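Local structure of Phenylalanine/tyrosine ammonia-lyase (Rhodosporidium toruloides, 1Y2M) at residues G64-L69 with L386-Q392; N270-A276 with N412-V418; M422-R426 with S509-T513. The protein catalyses the non-oxidative deamination of L-phenylalanine and L-tyrosine to trans-cinnamic acid and p-coumaric acid, working as a homotetramer. One frame throughout, in Å; residues are numbered along the deposited sequence. Where two conformers were deposited one is given.

Overall arrangement
The three contacts lie on the helical bundle that forms the body of a PAL/histidase-family subunit. Interactions 1 and 2 have centres 13 Å apart and touch: Glu389 OE2 lies 2.7 Å from Thr272 OG1, a probable hydrogen bond. Their segments alternate along the chain (64-69, 270-276, 386-392, 412-418). Interactions 2 and 3, with centres 14 Å apart, are in series and share helix 416-443, entered in 412-418 and followed one turn later in 422-426; the centres of 1 and 3 are 19 Å apart. Together they tie helices 273-303, 368-391, 416-443 and 506-560 beside the probable cinnamate site, to which Asn270 of interaction 2 belongs; interactions 1 and 3 lie away from the substrate-binding residues. All three reach the second subunit.

Interaction 1. Residues G64-L69 with L386-Q392; sequences GYSLNL and LTIEAGQ
This is a buried loop-on-helix contact, backbone against backbone at its glycine end and leucine side chains at the other: loop 64-69, leading from strand 60-62 into helix 69-77, is laid over the C-terminal turns of helix 368-391. Tyr65 CA is 4.6 Å from Gln392 CA and Leu67 CA 4.5 Å from Gly391 CA. At Gly64 (phi 91°, psi -11°) a CB would jam against the preceding carbonyl O. Asn68 N-caps helix 69-77 (OD1 to Asp71 N). Leu67 O meets Gly391 CA at 3.4 Å in a CA-H...O contact; a CB there would clash with that oxygen, so glycine suits. Leu67 (chi1 t, chi2 p) sets CD2 3.5 Å from Ala390 O. Leu69 (m, t) points toward the helix, CD1 3.9 Å from Leu386 CB and CD2 3.9 Å from small Ala390 CB; Leu69 and Ala390 also touch Thr280 of helix 273-303. A water accepts from Leu69 N (3.0 Å) and donates to Thr387 OG1 (2.9 Å), which also bonds His383 O. Gly64 O and Gly391 O are acceptors 3.1 Å apart. With no direct hydrogen bond between the segments, the contact rests on van der Waals fit, one bridging water and Asn174, which accepts from Gly64 N and donates weakly to Gly391 O; Arg178 serves Gly64 O.

Interaction 2. Residues N270-A276 with N412-V418; sequences NGTAVSA and NFQAAAV
Asn270, just past helix 264-269, takes extended angles (phi -84°, psi 130°) and places ND2 4.3 Å from Phe413 CD2 (chi1 p), obliquely to the ring; ND2 also makes a weak hydrogen bond to Asn397 O. Both asparagines probably bind cinnamate. Gly271 (143°, -180°) has no room for a CB beside the carbonyl O of Asn270; its CA comes 4.3 Å from Phe413 CA, its N 3.8 Å from Phe413 CB, and its backbone is hydrogen-bonded to Ser212 and Asp214. In the mature enzyme Ala211, Ser212 and Gly213 give rise to the 5-imidazolinone group that marks this ammonia-lyase family, though here Ser212 is deposited as unmodified serine; the loop before helix 273-303 thus probably helps to shape the active site. Thr272, at the N-cap position, points toward 412-418 with chi1 p: CG2 lies 3.5 Å from Phe413 O, 3.8 Å from Asn412 O and 3.6 Å from Ala415 CB, while OG1 bonds to Glu389, a two-faced side chain for two kinds of neighbour. Opposite, 412-415 is non-helical, Ala415 is the N-cap and helix 416-443 starts at Ala416. Ala276 N bonds Thr272 O at 2.9 Å. Ser275 (chi1 p) faces Ala415, OG to CB 3.9 Å, and its O lies 3.6 Å from Val418 CG1. Ala276 CB meets Val418 CG2 (chi1 t) at 4.3 Å; Ala276 CA and Val418 CA are 6.1 Å apart.

Interaction 3. Residues M422-R426 with S509-T513; sequences MEKTR and SARRT
Helices 416-443 and 506-560 form a nearly parallel pair in the helical bundle of the PAL/histidase fold, with a buried polar network beside an apolar strip: the axes of 422-426 and 509-513 approach to 8.8 Å at a signed crossing angle of 19°. The CA atoms of Met422 and Ala510 are 5.5 Å apart, those of Arg426 and Thr513 4.9 Å. Selenomethionine Met422 (m, m) lays CG 3.9 Å from Ala510 CB, and Thr425 CG2 touches Thr513 CG2 at 3.7 Å.

The network is centred on Arg426 (t, t, p). Its NH2 donates to Ser509 OG at 2.9 Å and to Thr513 OG1 at 3.0 Å, both oxygens lying at the guanidinium edge, while Arg512 CB lies over one face and Arg426 CD packs 3.7 Å from that CB. NH1 forms a salt bridge with Glu423 OE2 (2.8 Å), one turn back on the same helix, and bonds Asn486 O; NE is satisfied by Leu484 O. Ser509 (chi1 t) both accepts and donates, its OG giving its proton to Glu423 OE2 at 2.6 Å. That carboxylate is completed by Val488 N on OE2 and Thr489 on OE1. Thr513 OG1 (chi1 m) lies 2.9 Å from Met422 O and 3.1 Å from Ser509 O. Arg512, its end leading away, pairs with Glu515 and Glu480 of the third subunit, so the same helix takes part in a subunit interface. Ala510, Ser509 and Thr513 leave room for the Met422 and Arg426 side chains, and the two hydroxyls satisfy an arginine also neutralised by Glu423, so the buried charge is compensated inside the bundle.

Interaction 1. Residues G64-L69 with L386-Q392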
ATOM      1  N   GLY B  64      10.810  32.675  19.089  1.00  9.16           N
ATOM      2  CA  GLY B  64       9.701  32.552  18.142  1.00 10.84           C
ATOM      3  C   GLY B  64      10.102  32.422  16.667  1.00 11.54           C
ATOM      4  O   GLY B  64       9.269  32.091  15.828  1.00 10.45           O
ATOM      5  N   TYR B  65      11.363  32.654  16.329  1.00 10.00           N
ATOM      6  CA  TYR B  65      11.801  32.758  14.908  1.00  8.84           C
ATOM      7  C   TYR B  65      13.133  32.059  14.569  1.00  9.34           C
ATOM      8  O   TYR B  65      13.318  31.628  13.428  1.00  9.33           O
ATOM      9  CB  TYR B  65      11.904  34.240  14.494  1.00  9.85           C
ATOM     10  CG  TYR B  65      10.597  34.956  14.475  1.00 15.63           C
ATOM     11  CD1 TYR B  65       9.887  35.123  13.286  1.00 12.58           C
ATOM     12  CD2 TYR B  65      10.037  35.454  15.648  1.00 11.55           C
ATOM     13  CE1 TYR B  65       8.642  35.776  13.279  1.00 15.04           C
ATOM     14  CE2 TYR B  65       8.800  36.061  15.658  1.00 11.37           C
ATOM     15  CZ  TYR B  65       8.099  36.212  14.479  1.00 15.95           C
ATOM     16  OH  TYR B  65       6.878  36.804  14.533  1.00 19.56           O
ATOM     17  N   SER B  66      14.060  31.989  15.542  1.00 11.71           N
ATOM     18  CA  SER B  66      15.436  31.527  15.357  1.00 11.43           C
ATOM     19  C   SER B  66      15.626  30.049  15.487  1.00 10.41           C
ATOM     20  O   SER B  66      16.674  29.521  15.113  1.00 11.86           O
ATOM     21  CB  SER B  66      16.372  32.185  16.417  1.00  9.53           C
ATOM     22  OG  SER B  66      16.398  33.575  16.277  1.00 16.37           O
ATOM     23  N   LEU B  67      14.662  29.376  16.116  1.00  8.71           N
ATOM     24  CA  LEU B  67      14.839  27.985  16.475  1.00  9.90           C
ATOM     25  C   LEU B  67      15.080  27.168  15.221  1.00 10.31           C
ATOM     26  O   LEU B  67      14.307  27.267  14.267  1.00 12.06           O
ATOM     27  CB  LEU B  67      13.589  27.475  17.163  1.00  8.92           C
ATOM     28  CG  LEU B  67      13.523  26.024  17.574  1.00 10.06           C
ATOM     29  CD1 LEU B  67      14.614  25.749  18.572  1.00 10.12           C
ATOM     30  CD2 LEU B  67      12.163  25.591  18.127  1.00 10.23           C
ATOM     31  N   ASN B  68      16.108  26.323  15.231  1.00 10.70           N
ATOM     32  CA  ASN B  68      16.376  25.447  14.076  1.00 10.21           C
ATOM     33  C   ASN B  68      16.338  23.990  14.478  1.00 10.20           C
ATOM     34  O   ASN B  68      16.134  23.662  15.654  1.00 10.71           O
ATOM     35  CB  ASN B  68      17.707  25.792  13.401  1.00 10.71           C
ATOM     36  CG  ASN B  68      18.906  25.614  14.325  1.00  6.85           C
ATOM     37  OD1 ASN B  68      19.012  24.598  15.039  1.00 11.34           O
ATOM     38  ND2 ASN B  68      19.814  26.576  14.310  1.00 12.38           N
ATOM     39  N   LEU B  69      16.476  23.093  13.518  1.00 10.79           N
ATOM     40  CA  LEU B  69      16.236  21.706  13.795  1.00 10.35           C
ATOM     41  C   LEU B  69      17.322  21.049  14.625  1.00  9.24           C
ATOM     42  O   LEU B  69      17.041  20.218  15.511  1.00 10.38           O
ATOM     43  CB  LEU B  69      15.972  20.938  12.494  1.00 10.19           C
ATOM     44  CG  LEU B  69      14.812  21.426  11.622  1.00 10.90           C
ATOM     45  CD1 LEU B  69      14.554  20.435  10.528  1.00 12.98           C
ATOM     46  CD2 LEU B  69      13.636  21.608  12.525  1.00 10.28           C
ATOM     47  N   LEU B 386      10.196  21.621   7.691  1.00  8.11           N
ATOM     48  CA  LEU B 386      10.165  21.412   9.136  1.00  9.67           C
ATOM     49  C   LEU B 386      10.849  22.567   9.850  1.00  8.94           C
ATOM     50  O   LEU B 386      10.479  22.895  10.981  1.00 11.18           O
ATOM     51  CB  LEU B 386      10.829  20.095   9.518  1.00 10.22           C
ATOM     52  CG  LEU B 386      10.071  18.814   9.227  1.00 11.79           C
ATOM     53  CD1 LEU B 386      10.791  17.598   9.782  1.00 11.93           C
ATOM     54  CD2 LEU B 386       8.664  18.912   9.827  1.00 12.99           C
ATOM     55  N   THR B 387      11.812  23.222   9.214  1.00  9.79           N
ATOM     56  CA  THR B 387      12.432  24.370   9.861  1.00  8.89           C
ATOM     57  C   THR B 387      11.396  25.482  10.106  1.00 10.06           C
ATOM     58  O   THR B 387      11.316  26.092  11.183  1.00 10.65           O
ATOM     59  CB  THR B 387      13.620  24.899   9.049  1.00  9.18           C
ATOM     60  OG1 THR B 387      14.655  23.900   9.021  1.00  8.99           O
ATOM     61  CG2 THR B 387      14.210  26.147   9.699  1.00 11.45           C
ATOM     62  N   ILE B 388      10.592  25.760   9.091  1.00  8.44           N
ATOM     63  CA  ILE B 388       9.509  26.759   9.244  1.00  7.37           C
ATOM     64  C   ILE B 388       8.503  26.260  10.267  1.00 10.72           C
ATOM     65  O   ILE B 388       8.046  27.038  11.140  1.00 10.61           O
ATOM     66  CB  ILE B 388       8.842  27.062   7.908  1.00  7.61           C
ATOM     67  CG1 ILE B 388       9.777  27.904   7.068  1.00  8.87           C
ATOM     68  CG2 ILE B 388       7.531  27.843   8.129  1.00 11.42           C
ATOM     69  CD1 ILE B 388       9.301  28.183   5.684  1.00 18.24           C
ATOM     70  N   GLU B 389       8.153  24.973  10.181  1.00 10.36           N
ATOM     71  CA  GLU B 389       7.087  24.444  11.045  1.00  8.77           C
ATOM     72  C   GLU B 389       7.515  24.461  12.506  1.00  9.64           C
ATOM     73  O   GLU B 389       6.766  24.901  13.365  1.00 12.64           O
ATOM     74  CB  GLU B 389       6.671  23.040  10.578  1.00 10.08           C
ATOM     75  CG  GLU B 389       5.471  22.460  11.302  1.00 12.52           C
ATOM     76  CD  GLU B 389       4.165  23.120  10.982  1.00 12.21           C
ATOM     77  OE1 GLU B 389       4.171  24.064  10.198  1.00 10.93           O
ATOM     78  OE2 GLU B 389       3.141  22.663  11.550  1.00 12.82           O
ATOM     79  N   ALA B 390       8.705  23.971  12.798  1.00  9.37           N
ATOM     80  CA  ALA B 390       9.188  23.819  14.175  1.00  9.96           C
ATOM     81  C   ALA B 390       9.675  25.140  14.731  1.00 10.80           C
ATOM     82  O   ALA B 390       9.494  25.426  15.912  1.00 14.99           O
ATOM     83  CB  ALA B 390      10.313  22.797  14.185  1.00 10.93           C
ATOM     84  N   GLY B 391      10.235  25.981  13.870  1.00 11.17           N
ATOM     85  CA  GLY B 391      10.920  27.196  14.319  1.00 11.06           C
ATOM     86  C   GLY B 391      10.311  28.551  14.167  1.00 11.60           C
ATOM     87  O   GLY B 391      10.730  29.494  14.844  1.00 12.23           O
ATOM     88  N   GLN B 392       9.354  28.672  13.239  1.00  8.97           N
ATOM     89  CA  GLN B 392       8.832  29.941  12.796  1.00 11.90           C
ATOM     90  C   GLN B 392       7.337  29.940  12.596  1.00 12.38           C
ATOM     91  O   GLN B 392       6.843  30.744  11.826  1.00 12.21           O
ATOM     92  CB  GLN B 392       9.448  30.299  11.443  1.00 13.66           C
ATOM     93  CG  GLN B 392      10.918  30.308  11.448  1.00 14.49           C
ATOM     94  CD  GLN B 392      11.511  30.247  10.053  1.00 15.51           C
ATOM     95  OE1 GLN B 392      12.434  29.451   9.811  1.00 25.32           O
ATOM     96  NE2 GLN B 392      11.029  31.080   9.171  1.00 14.37           N
TER
HETATM   97  O   HOH W   1      17.046  23.913  10.646  1.00 12.44           O

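Interaction 2. Residues N270-A276 with N412-V418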
ATOM      1  N   ASN B 270      -3.974  23.061  20.954  1.00 11.16           N
ATOM      2  CA  ASN B 270      -4.087  23.192  19.484  1.00  8.64           C
ATOM      3  C   ASN B 270      -2.705  23.408  18.948  1.00  9.40           C
ATOM      4  O   ASN B 270      -2.001  24.325  19.392  1.00 11.98           O
ATOM      5  CB  ASN B 270      -4.895  24.452  19.044  1.00 11.04           C
ATOM      6  CG  ASN B 270      -6.375  24.251  19.032  1.00 22.95           C
ATOM      7  OD1 ASN B 270      -6.883  23.210  19.418  1.00 26.29           O
ATOM      8  ND2 ASN B 270      -7.091  25.265  18.569  1.00 22.14           N
ATOM      9  N   GLY B 271      -2.318  22.637  17.942  1.00 11.52           N
ATOM     10  CA  GLY B 271      -1.008  22.834  17.341  1.00 11.75           C
ATOM     11  C   GLY B 271      -0.338  21.568  16.930  1.00  8.95           C
ATOM     12  O   GLY B 271      -0.860  20.465  17.071  1.00 10.33           O
ATOM     13  N   THR B 272       0.859  21.723  16.388  1.00  9.34           N
ATOM     14  CA  THR B 272       1.513  20.661  15.671  1.00  9.85           C
ATOM     15  C   THR B 272       2.830  20.238  16.357  1.00  7.54           C
ATOM     16  O   THR B 272       3.626  19.503  15.786  1.00  7.75           O
ATOM     17  CB  THR B 272       1.811  21.054  14.218  1.00  9.54           C
ATOM     18  OG1 THR B 272       2.870  22.029  14.190  1.00  9.72           O
ATOM     19  CG2 THR B 272       0.589  21.596  13.535  1.00 10.47           C
ATOM     20  N   ALA B 273       3.047  20.666  17.595  1.00  7.86           N
ATOM     21  CA  ALA B 273       4.362  20.464  18.216  1.00 10.31           C
ATOM     22  C   ALA B 273       4.810  19.031  18.383  1.00  9.53           C
ATOM     23  O   ALA B 273       5.996  18.741  18.374  1.00 10.25           O
ATOM     24  CB  ALA B 273       4.457  21.202  19.528  1.00 10.82           C
ATOM     25  N   VAL B 274       3.877  18.098  18.607  1.00  8.45           N
ATOM     26  CA  VAL B 274       4.282  16.734  18.890  1.00  6.58           C
ATOM     27  C   VAL B 274       4.720  16.059  17.592  1.00  8.79           C
ATOM     28  O   VAL B 274       5.797  15.474  17.516  1.00  9.01           O
ATOM     29  CB  VAL B 274       3.155  15.980  19.564  1.00  8.62           C
ATOM     30  CG1 VAL B 274       3.565  14.529  19.809  1.00  8.56           C
ATOM     31  CG2 VAL B 274       2.722  16.698  20.876  1.00  9.93           C
ATOM     32  N   SER B 275       3.906  16.167  16.552  0.50  8.78           N
ATOM     33  CA  SER B 275       4.321  15.619  15.255  0.50  7.94           C
ATOM     34  C   SER B 275       5.557  16.321  14.709  0.50  8.83           C
ATOM     35  O   SER B 275       6.456  15.665  14.166  0.50  9.89           O
ATOM     36  CB  SER B 275       3.177  15.694  14.251  0.50  8.05           C
ATOM     37  OG  SER B 275       2.683  17.013  14.203  0.50  7.68           O
ATOM     38  N   ALA B 276       5.633  17.645  14.855  1.00 10.27           N
ATOM     39  CA  ALA B 276       6.850  18.362  14.421  1.00  8.13           C
ATOM     40  C   ALA B 276       8.092  17.866  15.204  1.00  8.86           C
ATOM     41  O   ALA B 276       9.209  17.752  14.655  1.00  9.30           O
ATOM     42  CB  ALA B 276       6.674  19.843  14.576  1.00  9.42           C
ATOM     43  N   ASN B 412      -4.088  26.625  11.277  1.00  8.43           N
ATOM     44  CA  ASN B 412      -2.645  26.335  11.367  1.00  8.48           C
ATOM     45  C   ASN B 412      -2.222  25.111  12.201  1.00  8.87           C
ATOM     46  O   ASN B 412      -1.052  24.739  12.275  1.00 10.44           O
ATOM     47  CB  ASN B 412      -1.859  27.578  11.803  1.00  8.50           C
ATOM     48  CG  ASN B 412      -1.771  28.619  10.722  1.00 11.19           C
ATOM     49  OD1 ASN B 412      -1.805  28.313   9.522  1.00  8.31           O
ATOM     50  ND2 ASN B 412      -1.599  29.878  11.141  1.00  9.05           N
ATOM     51  N   PHE B 413      -3.183  24.495  12.849  1.00  5.51           N
ATOM     52  CA  PHE B 413      -2.962  23.245  13.534  1.00  8.02           C
ATOM     53  C   PHE B 413      -3.016  22.013  12.600  1.00  8.17           C
ATOM     54  O   PHE B 413      -2.803  20.905  13.057  1.00  7.56           O
ATOM     55  CB  PHE B 413      -4.025  23.116  14.614  1.00  7.21           C
ATOM     56  CG  PHE B 413      -5.421  23.419  14.105  1.00  7.07           C
ATOM     57  CD1 PHE B 413      -6.098  22.561  13.238  1.00  7.13           C
ATOM     58  CD2 PHE B 413      -6.030  24.606  14.407  1.00 11.13           C
ATOM     59  CE1 PHE B 413      -7.348  22.842  12.761  1.00  9.76           C
ATOM     60  CE2 PHE B 413      -7.276  24.890  13.924  1.00 12.53           C
ATOM     61  CZ  PHE B 413      -7.935  24.018  13.098  1.00 10.32           C
ATOM     62  N   GLN B 414      -3.371  22.217  11.312  1.00  6.47           N
ATOM     63  CA  GLN B 414      -3.484  21.118  10.374  1.00  7.16           C
ATOM     64  C   GLN B 414      -2.074  20.762   9.911  1.00  9.13           C
ATOM     65  O   GLN B 414      -1.522  21.435   9.017  1.00 11.30           O
ATOM     66  CB  GLN B 414      -4.383  21.543   9.213  1.00  7.82           C
ATOM     67  CG  GLN B 414      -4.627  20.521   8.141  1.00  6.40           C
ATOM     68  CD  GLN B 414      -5.479  19.374   8.645  1.00  8.41           C
ATOM     69  OE1 GLN B 414      -4.966  18.415   9.209  1.00 10.16           O
ATOM     70  NE2 GLN B 414      -6.784  19.463   8.409  1.00  8.24           N
ATOM     71  N   ALA B 415      -1.573  19.672  10.435  1.00  8.40           N
ATOM     72  CA  ALA B 415      -0.117  19.374  10.341  1.00  7.34           C
ATOM     73  C   ALA B 415       0.244  18.681   9.010  1.00 10.25           C
ATOM     74  O   ALA B 415       1.097  17.780   9.020  1.00  8.82           O
ATOM     75  CB  ALA B 415       0.394  18.564  11.517  1.00  9.97           C
ATOM     76  N   ALA B 416      -0.389  19.074   7.900  1.00  8.96           N
ATOM     77  CA  ALA B 416      -0.129  18.460   6.587  1.00  8.05           C
ATOM     78  C   ALA B 416       1.300  18.710   6.141  1.00  7.40           C
ATOM     79  O   ALA B 416       1.953  17.829   5.590  1.00  9.86           O
ATOM     80  CB  ALA B 416      -1.117  18.923   5.573  1.00  8.11           C
ATOM     81  N   ALA B 417       1.857  19.850   6.491  1.00  8.65           N
ATOM     82  CA  ALA B 417       3.263  20.124   6.102  1.00  7.97           C
ATOM     83  C   ALA B 417       4.154  19.071   6.763  1.00  9.79           C
ATOM     84  O   ALA B 417       5.058  18.533   6.100  1.00  9.99           O
ATOM     85  CB  ALA B 417       3.656  21.478   6.548  1.00 12.71           C
ATOM     86  N   VAL B 418       3.846  18.701   8.012  1.00  9.12           N
ATOM     87  CA  VAL B 418       4.673  17.720   8.751  1.00  9.66           C
ATOM     88  C   VAL B 418       4.456  16.334   8.163  1.00  8.07           C
ATOM     89  O   VAL B 418       5.424  15.581   7.948  1.00  9.86           O
ATOM     90  CB  VAL B 418       4.361  17.672  10.263  1.00 10.21           C
ATOM     91  CG1 VAL B 418       5.203  16.617  10.936  1.00  9.08           C
ATOM     92  CG2 VAL B 418       4.536  19.043  10.896  1.00 11.08           C
TER

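Interaction 3. Residues M422-R426 with S509-T513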
HETATM    1  N   MSE B 422       7.115  13.463   6.295  1.00  7.64           N
HETATM    2  CA  MSE B 422       7.275  12.070   6.802  1.00  8.35           C
HETATM    3  C   MSE B 422       6.950  11.011   5.740  1.00  7.79           C
HETATM    4  O   MSE B 422       7.608   9.980   5.637  1.00  9.76           O
HETATM    5  CB  MSE B 422       6.440  11.895   8.023  1.00 10.22           C
HETATM    6  CG  MSE B 422       6.974  12.673   9.210  1.00 10.77           C
HETATM    7 SE   MSE B 422       8.790  12.085   9.759  1.00 17.88          SE
HETATM    8  CE  MSE B 422       9.975  13.364   8.820  1.00 11.04           C
ATOM      9  N   GLU B 423       5.912  11.270   4.940  1.00  8.67           N
ATOM     10  CA  GLU B 423       5.518  10.329   3.852  1.00  7.17           C
ATOM     11  C   GLU B 423       6.721  10.218   2.913  1.00  9.63           C
ATOM     12  O   GLU B 423       7.154   9.087   2.595  1.00  9.53           O
ATOM     13  CB  GLU B 423       4.283  10.816   3.113  1.00  9.66           C
ATOM     14  CG  GLU B 423       3.020  10.969   3.943  1.00 11.35           C
ATOM     15  CD  GLU B 423       2.332   9.664   4.319  1.00 12.84           C
ATOM     16  OE1 GLU B 423       1.364   9.331   3.627  1.00 14.50           O
ATOM     17  OE2 GLU B 423       2.680   9.042   5.317  1.00 10.76           O
ATOM     18  N   LYS B 424       7.240  11.365   2.465  1.00 10.96           N
ATOM     19  CA  LYS B 424       8.361  11.390   1.501  1.00 13.79           C
ATOM     20  C   LYS B 424       9.623  10.772   2.076  1.00 10.12           C
ATOM     21  O   LYS B 424      10.356  10.012   1.415  1.00 11.00           O
ATOM     22  CB  LYS B 424       8.692  12.824   1.032  1.00 15.41           C
ATOM     23  CG  LYS B 424       7.560  13.571   0.359  1.00 24.49           C
ATOM     24  CD  LYS B 424       7.777  15.139   0.386  1.00 24.61           C
ATOM     25  CE  LYS B 424       9.239  15.515   0.235  1.00 24.77           C
ATOM     26  NZ  LYS B 424      10.171  15.413   1.441  1.00 25.15           N
ATOM     27  N   THR B 425       9.901  11.076   3.341  1.00  9.03           N
ATOM     28  CA  THR B 425      11.121  10.536   3.943  1.00  9.21           C
ATOM     29  C   THR B 425      11.006   9.013   4.052  1.00 10.27           C
ATOM     30  O   THR B 425      12.010   8.302   3.849  1.00 10.19           O
ATOM     31  CB  THR B 425      11.382  11.217   5.288  1.00  9.20           C
ATOM     32  OG1 THR B 425      11.558  12.629   5.074  1.00  9.28           O
ATOM     33  CG2 THR B 425      12.616  10.614   6.041  1.00 12.86           C
ATOM     34  N   ARG B 426       9.825   8.465   4.381  1.00  8.67           N
ATOM     35  CA  ARG B 426       9.747   7.018   4.601  1.00  8.74           C
ATOM     36  C   ARG B 426       9.939   6.264   3.279  1.00  9.41           C
ATOM     37  O   ARG B 426      10.542   5.178   3.220  1.00  9.60           O
ATOM     38  CB  ARG B 426       8.392   6.699   5.233  1.00 10.58           C
ATOM     39  CG  ARG B 426       8.363   5.324   5.846  1.00  8.48           C
ATOM     40  CD  ARG B 426       7.163   5.096   6.747  1.00 10.46           C
ATOM     41  NE  ARG B 426       5.866   5.337   6.110  1.00  8.45           N
ATOM     42  CZ  ARG B 426       5.112   6.452   6.211  1.00  7.53           C
ATOM     43  NH1 ARG B 426       3.942   6.506   5.601  1.00  9.93           N
ATOM     44  NH2 ARG B 426       5.479   7.521   6.899  1.00  8.95           N
ATOM     45  N   SER B 509       2.230   9.107  10.785  1.00  9.35           N
ATOM     46  CA  SER B 509       3.253   9.043   9.720  1.00  7.58           C
ATOM     47  C   SER B 509       4.680   9.120  10.329  1.00  7.41           C
ATOM     48  O   SER B 509       5.567   8.331   9.939  1.00  8.84           O
ATOM     49  CB  SER B 509       3.017  10.126   8.664  1.00  9.77           C
ATOM     50  OG  SER B 509       3.818   9.840   7.534  1.00 10.47           O
ATOM     51  N   ALA B 510       4.905  10.066  11.261  1.00  7.01           N
ATOM     52  CA  ALA B 510       6.219  10.244  11.904  1.00  7.56           C
ATOM     53  C   ALA B 510       6.691   8.967  12.608  1.00  7.82           C
ATOM     54  O   ALA B 510       7.883   8.581  12.593  1.00  8.35           O
ATOM     55  CB  ALA B 510       6.201  11.420  12.798  1.00  9.35           C
ATOM     56  N   ARG B 511       5.730   8.302  13.260  1.00  7.85           N
ATOM     57  CA  ARG B 511       5.997   7.037  13.936  1.00  8.99           C
ATOM     58  C   ARG B 511       6.470   6.002  12.959  1.00 10.70           C
ATOM     59  O   ARG B 511       7.460   5.279  13.238  1.00  9.92           O
ATOM     60  CB  ARG B 511       4.779   6.551  14.706  1.00  8.38           C
ATOM     61  CG  ARG B 511       4.534   7.288  16.041  1.00  9.47           C
ATOM     62  CD  ARG B 511       3.258   6.925  16.746  1.00  8.01           C
ATOM     63  NE  ARG B 511       3.106   5.489  16.688  1.00  9.52           N
ATOM     64  CZ  ARG B 511       2.029   4.823  16.291  1.00 10.84           C
ATOM     65  NH1 ARG B 511       0.894   5.434  15.927  1.00  8.99           N
ATOM     66  NH2 ARG B 511       2.143   3.512  16.203  1.00 11.01           N
ATOM     67  N   ARG B 512       5.785   5.913  11.821  1.00  8.41           N
ATOM     68  CA  ARG B 512       6.199   4.898  10.845  1.00  8.24           C
ATOM     69  C   ARG B 512       7.557   5.236  10.255  1.00  8.96           C
ATOM     70  O   ARG B 512       8.413   4.343  10.078  1.00 10.49           O
ATOM     71  CB  ARG B 512       5.120   4.716   9.763  1.00  9.61           C
ATOM     72  CG  ARG B 512       3.794   4.199  10.249  1.00  8.62           C
ATOM     73  CD  ARG B 512       3.964   2.904  11.032  1.00 12.18           C
ATOM     74  NE  ARG B 512       2.679   2.338  11.404  1.00 13.65           N
ATOM     75  CZ  ARG B 512       2.415   1.647  12.482  1.00  8.47           C
ATOM     76  NH1 ARG B 512       3.283   1.583  13.519  1.00 11.48           N
ATOM     77  NH2 ARG B 512       1.175   1.152  12.601  1.00  9.72           N
ATOM     78  N   THR B 513       7.822   6.513   9.996  1.00  9.23           N
ATOM     79  CA  THR B 513       9.140   6.882   9.445  1.00  7.38           C
ATOM     80  C   THR B 513      10.252   6.614  10.492  1.00  8.30           C
ATOM     81  O   THR B 513      11.346   6.249  10.111  1.00  8.86           O
ATOM     82  CB  THR B 513       9.114   8.353   9.012  1.00  6.10           C
ATOM     83  OG1 THR B 513       8.036   8.505   8.080  1.00  7.52           O
ATOM     84  CG2 THR B 513      10.472   8.776   8.435  1.00  7.57           C
TER